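Local coordinates for group II chitinase (Ostrinia furnacalis, PDB 6JAX), which probably cleaves chitin chains internally as an endochitinase, this chain being a glycoside hydrolase family 18 catalytic domain of a much longer protein, at residues Thr14-Tyr19 with Tyr41-Leu46. Residues are numbered along the deposited sequence; the frame is centred on the assembly and turned at random.
With GCS (2-amino-2-deoxy-beta-D-glucopyranose), chain C; GCS (2-amino-2-deoxy-beta-D-glucopyranose), chain B.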
loop_
_atom_site.group_PDB
_atom_site.type_symbol
_atom_site.label_atom_id
_atom_site.label_comp_id
_atom_site.label_asym_id
_atom_site.label_seq_id
_atom_site.Cartn_x
_atom_site.Cartn_y
_atom_site.Cartn_z
ATOM N N THR A 14 -6.453 1.965 8.018
ATOM C CA THR A 14 -6.244 3.416 8.060
ATOM C C THR A 14 -7.156 4.050 9.109
ATOM O O THR A 14 -8.371 3.814 9.108
ATOM C CB THR A 14 -6.458 4.075 6.678
ATOM O OG1 THR A 14 -7.836 3.976 6.264
ATOM C CG2 THR A 14 -5.589 3.395 5.633
ATOM N N ASN A 15 -6.571 4.825 10.033
ATOM C CA ASN A 15 -7.416 5.417 11.068
ATOM C C ASN A 15 -8.363 6.471 10.499
ATOM O O ASN A 15 -9.466 6.655 11.040
ATOM C CB ASN A 15 -6.578 5.973 12.242
ATOM C CG ASN A 15 -5.632 7.104 11.852
ATOM O OD1 ASN A 15 -5.535 7.493 10.688
ATOM N ND2 ASN A 15 -4.899 7.626 12.852
ATOM N N TRP A 16 -8.003 7.129 9.389
ATOM C CA TRP A 16 -8.859 8.213 8.918
ATOM C C TRP A 16 -10.109 7.717 8.194
ATOM O O TRP A 16 -10.996 8.529 7.909
ATOM C CB TRP A 16 -8.066 9.190 8.021
ATOM C CG TRP A 16 -7.577 8.646 6.723
ATOM C CD1 TRP A 16 -8.222 8.691 5.505
ATOM C CD2 TRP A 16 -6.316 8.003 6.484
ATOM N NE1 TRP A 16 -7.442 8.098 4.537
ATOM C CE2 TRP A 16 -6.273 7.659 5.113
ATOM C CE3 TRP A 16 -5.232 7.659 7.304
ATOM C CZ2 TRP A 16 -5.176 7.003 4.537
ATOM C CZ3 TRP A 16 -4.140 7.012 6.728
ATOM C CH2 TRP A 16 -4.121 6.693 5.357
ATOM N N SER A 17 -10.214 6.418 7.908
ATOM C CA SER A 17 -11.422 5.875 7.298
ATOM C C SER A 17 -12.621 5.938 8.241
ATOM O O SER A 17 -13.755 5.723 7.803
ATOM C CB SER A 17 -11.167 4.431 6.833
ATOM O OG SER A 17 -10.782 3.579 7.899
ATOM N N TRP A 18 -12.385 6.247 9.517
ATOM C CA TRP A 18 -13.466 6.474 10.471
ATOM C C TRP A 18 -14.305 7.682 10.080
ATOM O O TRP A 18 -15.524 7.702 10.302
ATOM C CB TRP A 18 -12.853 6.695 11.853
ATOM C CG TRP A 18 -13.778 6.608 13.006
ATOM C CD1 TRP A 18 -14.870 5.801 13.132
ATOM C CD2 TRP A 18 -13.656 7.320 14.233
ATOM N NE1 TRP A 18 -15.449 5.982 14.367
ATOM C CE2 TRP A 18 -14.719 6.910 15.064
ATOM C CE3 TRP A 18 -12.743 8.263 14.721
ATOM C CZ2 TRP A 18 -14.903 7.419 16.348
ATOM C CZ3 TRP A 18 -12.927 8.766 16.000
ATOM C CH2 TRP A 18 -14.001 8.347 16.795
ATOM N N TYR A 19 -13.655 8.707 9.526
ATOM C CA TYR A 19 -14.267 10.005 9.241
ATOM C C TYR A 19 -14.840 10.015 7.828
ATOM O O TYR A 19 -14.394 10.750 6.944
ATOM C CB TYR A 19 -13.247 11.122 9.407
ATOM C CG TYR A 19 -12.560 11.184 10.753
ATOM C CD1 TYR A 19 -13.176 11.796 11.835
ATOM C CD2 TYR A 19 -11.283 10.646 10.939
ATOM C CE1 TYR A 19 -12.565 11.871 13.069
ATOM C CE2 TYR A 19 -10.649 10.722 12.183
ATOM C CZ TYR A 19 -11.298 11.336 13.242
ATOM O OH TYR A 19 -10.701 11.430 14.483
ATOM N N TYR A 41 -1.126 -0.679 10.956
ATOM C CA TYR A 41 -1.932 0.476 11.347
ATOM C C TYR A 41 -1.341 1.737 10.725
ATOM O O TYR A 41 -0.265 2.178 11.124
ATOM C CB TYR A 41 -1.951 0.587 12.869
ATOM C CG TYR A 41 -2.934 1.579 13.447
ATOM C CD1 TYR A 41 -2.742 2.952 13.309
ATOM C CD2 TYR A 41 -4.035 1.132 14.167
ATOM C CE1 TYR A 41 -3.627 3.855 13.858
ATOM C CE2 TYR A 41 -4.924 2.022 14.736
ATOM C CZ TYR A 41 -4.726 3.383 14.579
ATOM O OH TYR A 41 -5.620 4.282 15.130
ATOM N N GLY A 42 -2.062 2.354 9.790
ATOM C CA GLY A 42 -1.616 3.603 9.188
ATOM C C GLY A 42 -2.389 4.762 9.790
ATOM O O GLY A 42 -3.618 4.760 9.775
ATOM N N PHE A 43 -1.673 5.740 10.354
ATOM C CA PHE A 43 -0.221 5.857 10.504
ATOM C C PHE A 43 0.070 6.498 11.850
ATOM O O PHE A 43 -0.763 7.243 12.374
ATOM C CB PHE A 43 0.382 6.785 9.452
ATOM C CG PHE A 43 0.349 6.257 8.073
ATOM C CD1 PHE A 43 1.217 5.253 7.697
ATOM C CD2 PHE A 43 -0.495 6.818 7.123
ATOM C CE1 PHE A 43 1.206 4.767 6.411
ATOM C CE2 PHE A 43 -0.500 6.337 5.826
ATOM C CZ PHE A 43 0.353 5.301 5.481
ATOM N N ALA A 44 1.263 6.264 12.379
ATOM C CA ALA A 44 1.895 7.216 13.283
ATOM C C ALA A 44 2.799 8.134 12.463
ATOM O O ALA A 44 3.136 7.846 11.315
ATOM C CB ALA A 44 2.702 6.484 14.354
ATOM N N VAL A 45 3.179 9.263 13.053
ATOM C CA VAL A 45 3.953 10.260 12.329
ATOM C C VAL A 45 5.189 10.624 13.139
ATOM O O VAL A 45 5.329 10.265 14.308
ATOM C CB VAL A 45 3.121 11.506 12.015
ATOM C CG1 VAL A 45 1.990 11.118 11.047
ATOM C CG2 VAL A 45 2.572 12.115 13.309
ATOM N N LEU A 46 6.091 11.352 12.488
ATOM C CA LEU A 46 7.319 11.800 13.131
ATOM C C LEU A 46 7.099 13.184 13.729
ATOM O O LEU A 46 6.824 14.144 13.005
ATOM C CB LEU A 46 8.469 11.805 12.123
ATOM C CG LEU A 46 9.853 12.085 12.704
ATOM C CD1 LEU A 46 10.254 10.995 13.698
ATOM C CD2 LEU A 46 10.851 12.185 11.558
HETATM C C1 GCS C . -6.501 12.505 7.021
HETATM C C2 GCS C . -6.610 13.076 5.609
HETATM C C3 GCS C . -6.363 12.022 4.598
HETATM C C4 GCS C . -4.941 11.570 4.665
HETATM C C5 GCS C . -4.709 11.017 6.079
HETATM C C6 GCS C . -3.273 10.608 6.242
HETATM N N2 GCS C . -7.934 13.696 5.303
HETATM O O3 GCS C . -6.670 12.532 3.270
HETATM O O4 GCS C . -4.734 10.557 3.655
HETATM O O5 GCS C . -5.081 11.962 7.162
HETATM O O6 GCS C . -2.463 11.750 6.176
HETATM C C1 GCS B . -9.903 14.789 10.624
HETATM C C2 GCS B . -8.856 13.871 11.214
HETATM C C3 GCS B . -7.735 13.551 10.272
HETATM C C4 GCS B . -8.091 13.207 8.835
HETATM C C5 GCS B . -9.322 14.017 8.350
HETATM C C6 GCS B . -10.125 13.333 7.296
HETATM N N2 GCS B . -8.351 14.556 12.451
HETATM O O1 GCS B . -10.947 14.880 11.495
HETATM O O3 GCS B . -7.026 12.425 10.853
HETATM O O4 GCS B . -6.911 13.488 8.022
HETATM O O5 GCS B . -10.394 14.215 9.341
HETATM O O6 GCS B . -11.361 14.014 7.272
HETATM O O HOH W 1 -2.919 8.390 9.905
#
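Asn15 N donates to Gly42 O in the one direct hydrogen bond between 14-19 and 41-46, 3.0 Å long. It closes the parallel pairing of neighbouring strands 8-14 and 38-46 in the TIM barrel, where Thr14 sits beside Gly42. Thr14 CA also brings a CH contact to Gly42 O, at 3.4 Å.

The polar ties continue through water 1, which donates to Asn15 OD1 and accepts from Phe43 N, crossing from side chain to strand. On its other side the Asn15 amide gives ND2 to Asp60 OD1, which also bonds Tyr41 OH. Asn15 CB lies 3.5 Å from Tyr41 OH, and the amide stands steeply to the Tyr41 ring, their planes 76° apart.

Among the aromatics, Trp16 and Phe43 meet rim to rim, CH2 to CE2 at 3.7 Å, with planes only 20° apart. With Trp16 CG between its backbone N and carbonyl carbon (chi1 66°), the indole folds back so that Thr14 CB lies over one face, toward the rim. The opposite face takes the chain C glucosamine, whose C5 comes to 3.4 Å from Trp16 CD2. Tyr19 lays its ring against the chain B sugar, O1 above its centre.

The Gly42-Phe43 peptide bond is cis, as is familiar in family 18 barrels. Backbone bond and water thus tie Asn15, the residue before Trp16, to the barrel strand, while Phe43 meets the rim of the indole whose face carries the sugar.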